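Local coordinates for protein fatty acid biosynthesis transcriptional regulator (Streptococcus pneumoniae, PDB 6JBX) that probably acts as a DNA-binding transcription factor of the MarR family that represses the fatty acid synthesis pathway together with acyl-ACP as co-repressor, at residues F38-I52 and T76-E88. Sequence-based numbering, arbitrary orientation.
With nucleotides of chain C.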
loop_
_atom_site.group_PDB
_atom_site.type_symbol
_atom_site.label_atom_id
_atom_site.label_comp_id
_atom_site.label_asym_id
_atom_site.label_seq_id
_atom_site.Cartn_x
_atom_site.Cartn_y
_atom_site.Cartn_z
ATOM N N PHE A 38 -21.873 -0.466 -2.971
ATOM C CA PHE A 38 -21.606 0.961 -2.871
ATOM C C PHE A 38 -20.421 1.338 -3.769
ATOM O O PHE A 38 -19.268 1.081 -3.430
ATOM C CB PHE A 38 -21.374 1.364 -1.412
ATOM C CG PHE A 38 -22.520 0.971 -0.521
ATOM C CD1 PHE A 38 -23.781 1.532 -0.685
ATOM C CD2 PHE A 38 -22.359 -0.033 0.419
ATOM C CE1 PHE A 38 -24.848 1.118 0.108
ATOM C CE2 PHE A 38 -23.427 -0.471 1.183
ATOM C CZ PHE A 38 -24.665 0.118 1.043
ATOM N N LYS A 39 -20.688 1.976 -4.894
ATOM C CA LYS A 39 -19.666 2.049 -5.923
ATOM C C LYS A 39 -19.013 3.419 -5.995
ATOM O O LYS A 39 -18.142 3.601 -6.817
ATOM C CB LYS A 39 -20.217 1.710 -7.306
ATOM C CG LYS A 39 -20.772 0.313 -7.406
ATOM C CD LYS A 39 -21.233 0.004 -8.811
ATOM C CE LYS A 39 -21.584 -1.450 -8.961
ATOM N NZ LYS A 39 -22.304 -1.954 -7.782
ATOM N N ASP A 40 -19.323 4.303 -5.080
ATOM C CA ASP A 40 -18.827 5.681 -5.175
ATOM C C ASP A 40 -17.846 6.003 -4.023
ATOM O O ASP A 40 -17.741 7.167 -3.643
ATOM C CB ASP A 40 -20.009 6.661 -5.165
ATOM C CG ASP A 40 -20.826 6.587 -3.885
ATOM O OD1 ASP A 40 -20.774 5.526 -3.218
ATOM O OD2 ASP A 40 -21.481 7.597 -3.546
ATOM N N ILE A 41 -17.099 5.002 -3.517
ATOM C CA ILE A 41 -16.185 5.171 -2.389
ATOM C C ILE A 41 -14.830 4.557 -2.771
ATOM O O ILE A 41 -14.733 3.377 -3.078
ATOM C CB ILE A 41 -16.749 4.534 -1.108
ATOM C CG1 ILE A 41 -17.933 5.320 -0.546
ATOM C CG2 ILE A 41 -15.664 4.374 -0.044
ATOM C CD1 ILE A 41 -17.586 6.745 -0.140
ATOM N N SER A 42 -13.820 5.391 -2.784
ATOM C CA SER A 42 -12.470 4.992 -3.057
ATOM C C SER A 42 -11.839 4.389 -1.797
ATOM O O SER A 42 -12.333 4.577 -0.666
ATOM C CB SER A 42 -11.659 6.198 -3.457
ATOM O OG SER A 42 -11.337 6.905 -2.253
ATOM N N ILE A 43 -10.687 3.744 -1.974
ATOM C CA ILE A 43 -10.025 3.154 -0.816
ATOM C C ILE A 43 -9.583 4.266 0.136
ATOM O O ILE A 43 -9.660 4.078 1.348
ATOM C CB ILE A 43 -8.869 2.202 -1.207
ATOM C CG1 ILE A 43 -8.312 1.482 0.024
ATOM C CG2 ILE A 43 -7.741 2.921 -1.980
ATOM C CD1 ILE A 43 -9.257 0.491 0.672
ATOM N N LYS A 44 -9.187 5.433 -0.359
ATOM C CA LYS A 44 -8.794 6.529 0.548
ATOM C C LYS A 44 -9.998 7.085 1.311
ATOM O O LYS A 44 -9.882 7.360 2.517
ATOM C CB LYS A 44 -8.103 7.662 -0.198
ATOM C CG LYS A 44 -6.743 7.281 -0.750
ATOM C CD LYS A 44 -5.884 6.730 0.347
ATOM C CE LYS A 44 -4.449 6.496 -0.049
ATOM N NZ LYS A 44 -3.856 5.483 0.860
ATOM N N GLU A 45 -11.157 7.178 0.669
ATOM C CA GLU A 45 -12.349 7.598 1.405
ATOM C C GLU A 45 -12.715 6.517 2.416
ATOM O O GLU A 45 -13.172 6.843 3.508
ATOM C CB GLU A 45 -13.574 7.856 0.507
ATOM C CG GLU A 45 -13.421 9.069 -0.398
ATOM C CD GLU A 45 -14.476 9.164 -1.500
ATOM O OE1 GLU A 45 -15.129 10.247 -1.602
ATOM O OE2 GLU A 45 -14.657 8.158 -2.260
ATOM N N MET A 46 -12.534 5.254 2.050
ATOM C CA MET A 46 -12.830 4.169 2.994
ATOM C C MET A 46 -11.948 4.325 4.243
ATOM O O MET A 46 -12.405 4.069 5.344
ATOM C CB MET A 46 -12.618 2.807 2.343
ATOM C CG MET A 46 -13.127 1.641 3.133
ATOM S SD MET A 46 -14.914 1.575 3.439
ATOM C CE MET A 46 -14.854 1.829 5.207
ATOM N N HIS A 47 -10.735 4.857 4.100
ATOM C CA HIS A 47 -9.908 5.044 5.301
ATOM C C HIS A 47 -10.531 6.105 6.223
ATOM O O HIS A 47 -10.525 5.928 7.420
ATOM C CB HIS A 47 -8.458 5.416 4.960
ATOM C CG HIS A 47 -7.712 4.303 4.310
ATOM N ND1 HIS A 47 -6.642 4.548 3.477
ATOM C CD2 HIS A 47 -7.919 2.963 4.319
ATOM C CE1 HIS A 47 -6.202 3.395 3.009
ATOM N NE2 HIS A 47 -6.979 2.404 3.507
ATOM N N THR A 48 -11.014 7.209 5.659
ATOM C CA THR A 48 -11.682 8.243 6.443
ATOM C C THR A 48 -12.923 7.651 7.106
ATOM O O THR A 48 -13.108 7.807 8.309
ATOM C CB THR A 48 -12.007 9.470 5.598
ATOM O OG1 THR A 48 -10.778 9.933 5.050
ATOM C CG2 THR A 48 -12.664 10.576 6.393
ATOM N N ILE A 49 -13.705 6.871 6.368
ATOM C CA ILE A 49 -14.898 6.271 6.948
ATOM C C ILE A 49 -14.510 5.395 8.149
ATOM O O ILE A 49 -15.217 5.362 9.177
ATOM C CB ILE A 49 -15.708 5.498 5.895
ATOM C CG1 ILE A 49 -16.358 6.461 4.896
ATOM C CG2 ILE A 49 -16.732 4.585 6.540
ATOM C CD1 ILE A 49 -17.171 5.783 3.833
ATOM N N ASP A 50 -13.415 4.680 8.005
ATOM C CA ASP A 50 -12.923 3.700 8.988
ATOM C C ASP A 50 -12.555 4.399 10.304
ATOM O O ASP A 50 -12.972 3.976 11.368
ATOM C CB ASP A 50 -11.699 2.979 8.405
ATOM C CG ASP A 50 -11.254 1.783 9.209
ATOM O OD1 ASP A 50 -12.137 0.979 9.592
ATOM O OD2 ASP A 50 -10.029 1.692 9.469
ATOM N N VAL A 51 -11.810 5.479 10.215
ATOM C CA VAL A 51 -11.458 6.246 11.397
ATOM C C VAL A 51 -12.744 6.689 12.120
ATOM O O VAL A 51 -12.870 6.518 13.339
ATOM C CB VAL A 51 -10.578 7.452 11.030
ATOM C CG1 VAL A 51 -10.394 8.387 12.213
ATOM C CG2 VAL A 51 -9.229 7.019 10.479
ATOM N N ILE A 52 -13.699 7.267 11.385
ATOM C CA ILE A 52 -14.903 7.817 12.014
ATOM C C ILE A 52 -15.717 6.670 12.623
ATOM O O ILE A 52 -16.275 6.805 13.703
ATOM C CB ILE A 52 -15.724 8.650 11.009
ATOM C CG1 ILE A 52 -14.885 9.776 10.408
ATOM C CG2 ILE A 52 -17.004 9.195 11.654
ATOM C CD1 ILE A 52 -15.547 10.511 9.260
ATOM N N THR A 76 -11.693 18.308 2.614
ATOM C CA THR A 76 -12.180 18.006 1.272
ATOM C C THR A 76 -12.843 16.625 1.260
ATOM O O THR A 76 -13.922 16.460 0.726
ATOM C CB THR A 76 -11.047 18.141 0.246
ATOM O OG1 THR A 76 -10.738 19.542 0.249
ATOM C CG2 THR A 76 -11.431 17.629 -1.130
ATOM N N SER A 77 -12.178 15.647 1.842
ATOM C CA SER A 77 -12.680 14.295 1.855
ATOM C C SER A 77 -14.017 14.259 2.612
ATOM O O SER A 77 -14.984 13.607 2.150
ATOM C CB SER A 77 -11.655 13.358 2.438
ATOM O OG SER A 77 -12.086 12.015 2.403
ATOM N N LEU A 78 -14.092 14.964 3.745
ATOM C CA LEU A 78 -15.324 14.965 4.525
ATOM C C LEU A 78 -16.447 15.646 3.725
ATOM O O LEU A 78 -17.587 15.164 3.752
ATOM C CB LEU A 78 -15.106 15.668 5.868
ATOM C CG LEU A 78 -14.113 15.012 6.828
ATOM C CD1 LEU A 78 -13.830 15.955 7.985
ATOM C CD2 LEU A 78 -14.619 13.678 7.358
ATOM N N ASN A 79 -16.145 16.713 2.978
ATOM C CA ASN A 79 -17.165 17.381 2.151
ATOM C C ASN A 79 -17.740 16.386 1.137
ATOM O O ASN A 79 -18.960 16.306 0.989
ATOM C CB ASN A 79 -16.616 18.600 1.391
ATOM C CG ASN A 79 -16.329 19.802 2.271
ATOM O OD1 ASN A 79 -16.699 19.814 3.446
ATOM N ND2 ASN A 79 -15.677 20.814 1.704
ATOM N N ASN A 80 -16.872 15.646 0.427
ATOM C CA ASN A 80 -17.335 14.604 -0.529
ATOM C C ASN A 80 -18.167 13.533 0.198
ATOM O O ASN A 80 -19.166 13.031 -0.321
ATOM C CB ASN A 80 -16.174 13.974 -1.309
ATOM C CG ASN A 80 -15.468 14.970 -2.206
ATOM O OD1 ASN A 80 -16.070 15.954 -2.647
ATOM N ND2 ASN A 80 -14.177 14.766 -2.448
ATOM N N LEU A 81 -17.744 13.138 1.374
ATOM C CA LEU A 81 -18.401 12.013 2.060
ATOM C C LEU A 81 -19.754 12.506 2.613
ATOM O O LEU A 81 -20.713 11.788 2.605
ATOM C CB LEU A 81 -17.501 11.496 3.188
ATOM C CG LEU A 81 -16.301 10.623 2.794
ATOM C CD1 LEU A 81 -15.383 10.355 4.001
ATOM C CD2 LEU A 81 -16.775 9.299 2.207
ATOM N N GLU A 82 -19.819 13.744 3.084
ATOM C CA GLU A 82 -21.109 14.284 3.573
ATOM C C GLU A 82 -22.049 14.427 2.369
ATOM O O GLU A 82 -23.124 13.965 2.434
ATOM C CB GLU A 82 -20.942 15.625 4.296
ATOM C CG GLU A 82 -22.213 16.094 5.019
ATOM C CD GLU A 82 -22.022 17.108 6.148
ATOM O OE1 GLU A 82 -21.125 17.998 6.021
ATOM O OE2 GLU A 82 -22.764 17.002 7.171
ATOM N N ARG A 83 -21.582 15.022 1.276
ATOM C CA ARG A 83 -22.378 15.137 0.052
ATOM C C ARG A 83 -22.910 13.758 -0.370
ATOM O O ARG A 83 -24.068 13.662 -0.806
ATOM C CB ARG A 83 -21.536 15.745 -1.080
ATOM C CG ARG A 83 -22.204 15.693 -2.456
ATOM C CD ARG A 83 -21.402 16.337 -3.585
ATOM N NE ARG A 83 -20.046 15.794 -3.726
ATOM C CZ ARG A 83 -19.739 14.678 -4.383
ATOM N NH1 ARG A 83 -20.693 13.983 -4.978
ATOM N NH2 ARG A 83 -18.489 14.256 -4.441
ATOM N N LYS A 84 -22.082 12.699 -0.290
ATOM C CA LYS A 84 -22.499 11.410 -0.795
ATOM C C LYS A 84 -23.318 10.656 0.244
ATOM O O LYS A 84 -23.775 9.604 -0.058
ATOM C CB LYS A 84 -21.285 10.604 -1.257
ATOM C CG LYS A 84 -20.659 11.113 -2.545
ATOM C CD LYS A 84 -19.628 10.208 -3.166
ATOM C CE LYS A 84 -18.237 10.541 -2.669
ATOM N NZ LYS A 84 -17.193 9.769 -3.378
ATOM N N GLY A 85 -23.494 11.185 1.460
ATOM C CA GLY A 85 -24.429 10.611 2.424
ATOM C C GLY A 85 -23.825 9.577 3.372
ATOM O O GLY A 85 -24.589 8.804 3.997
ATOM N N TYR A 86 -22.503 9.585 3.570
ATOM C CA TYR A 86 -21.832 8.560 4.441
ATOM C C TYR A 86 -21.501 9.094 5.828
ATOM O O TYR A 86 -21.345 8.317 6.755
ATOM C CB TYR A 86 -20.572 8.046 3.760
ATOM C CG TYR A 86 -20.872 7.232 2.529
ATOM C CD1 TYR A 86 -21.210 5.890 2.619
ATOM C CD2 TYR A 86 -20.813 7.790 1.265
ATOM C CE1 TYR A 86 -21.482 5.128 1.492
ATOM C CE2 TYR A 86 -21.052 7.030 0.124
ATOM C CZ TYR A 86 -21.444 5.705 0.241
ATOM O OH TYR A 86 -21.713 4.934 -0.872
ATOM N N ILE A 87 -21.383 10.400 5.980
ATOM C CA ILE A 87 -21.030 10.956 7.274
ATOM C C ILE A 87 -21.880 12.201 7.566
ATOM O O ILE A 87 -22.474 12.798 6.656
ATOM C CB ILE A 87 -19.544 11.337 7.307
ATOM C CG1 ILE A 87 -19.298 12.546 6.401
ATOM C CG2 ILE A 87 -18.664 10.142 6.961
ATOM C CD1 ILE A 87 -18.215 13.457 6.868
ATOM N N GLU A 88 -21.898 12.593 8.845
ATOM C CA GLU A 88 -22.527 13.847 9.276
ATOM C C GLU A 88 -21.552 14.623 10.152
ATOM O O GLU A 88 -20.825 14.033 10.963
ATOM C CB GLU A 88 -23.813 13.599 10.062
ATOM C CG GLU A 88 -24.969 13.185 9.164
ATOM C CD GLU A 88 -26.378 13.579 9.592
ATOM O OE1 GLU A 88 -26.517 14.295 10.621
ATOM O OE2 GLU A 88 -27.340 13.157 8.886
ATOM P P DG C 13 -10.254 10.480 -3.205
ATOM O OP1 DG C 13 -10.209 9.045 -2.904
ATOM O OP2 DG C 13 -11.135 11.426 -2.430
ATOM O "O5'" DG C 13 -8.767 11.011 -3.088
ATOM C "C5'" DG C 13 -7.675 10.242 -3.605
ATOM C "C4'" DG C 13 -6.412 11.013 -3.329
ATOM O "O4'" DG C 13 -6.448 12.186 -4.158
ATOM C "C3'" DG C 13 -6.246 11.524 -1.884
ATOM O "O3'" DG C 13 -4.991 11.035 -1.396
ATOM C "C2'" DG C 13 -6.337 13.035 -2.006
ATOM C "C1'" DG C 13 -5.893 13.262 -3.453
ATOM N N9 DG C 13 -6.336 14.470 -4.132
ATOM C C8 DG C 13 -7.616 14.966 -4.211
ATOM N N7 DG C 13 -7.707 16.035 -4.954
ATOM C C5 DG C 13 -6.420 16.222 -5.440
ATOM C C6 DG C 13 -5.903 17.213 -6.298
ATOM O O6 DG C 13 -6.496 18.171 -6.820
ATOM N N1 DG C 13 -4.539 17.047 -6.505
ATOM C C2 DG C 13 -3.774 16.034 -5.978
ATOM N N2 DG C 13 -2.479 16.032 -6.308
ATOM N N3 DG C 13 -4.249 15.089 -5.187
ATOM C C4 DG C 13 -5.560 15.270 -4.927
HETATM O O HOH W 1 -23.423 7.619 -2.129
#
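The Y86 ring takes the CD1 methyl of I41 over one face, a CH-pi contact with CD1 3.9 Å from the ring centroid, while the D40 carboxylate meets its edge with its own plane turned 51° from the ring. There Y86 OH donates to the syn lone pair of D40 OD1 at 2.6 Å; a phenol suits this place because its ring packs in the core while its hydroxyl meets the carboxylate. K84 runs past D40 and bends at chi3 (-91°); its NZ donates to the backbone carbonyl O of D40 at 2.7 Å and forms a salt bridge with E45 OE1 at 2.8 Å, through the syn lone pair of OE1. The other oxygen, OE2, accepts from S42 N at 2.9 Å, and E45 N bonds back to S42 OG, a capping box that starts helix 43-54. S42 OG also donates to OP1 of the DNA nucleotide DG13 of chain C. E45 is also a knob among S77, N80, L81 and K84, where helix segments 43-52 and 76-84 cross at -86°. Deeper in, branched L81 divides its methyls: CD2 meets I41 and I49, whereas CD1 lies 3.6 Å from T48 CG2. I52 CD1 bridges L78 and I87, next to L101 and L103 of the antiparallel hairpin. This is the core of the winged helix-turn-helix domain, with G85, at positive phi in a Schellman motif, turning the chain from helix 71-84 into the wing. The chemistry implies that one lysine ties the loop and helix 43-54 to the end of helix 71-84, its charge probably balanced by E45, whose capping box probably also helps orient the phosphate-binding S42.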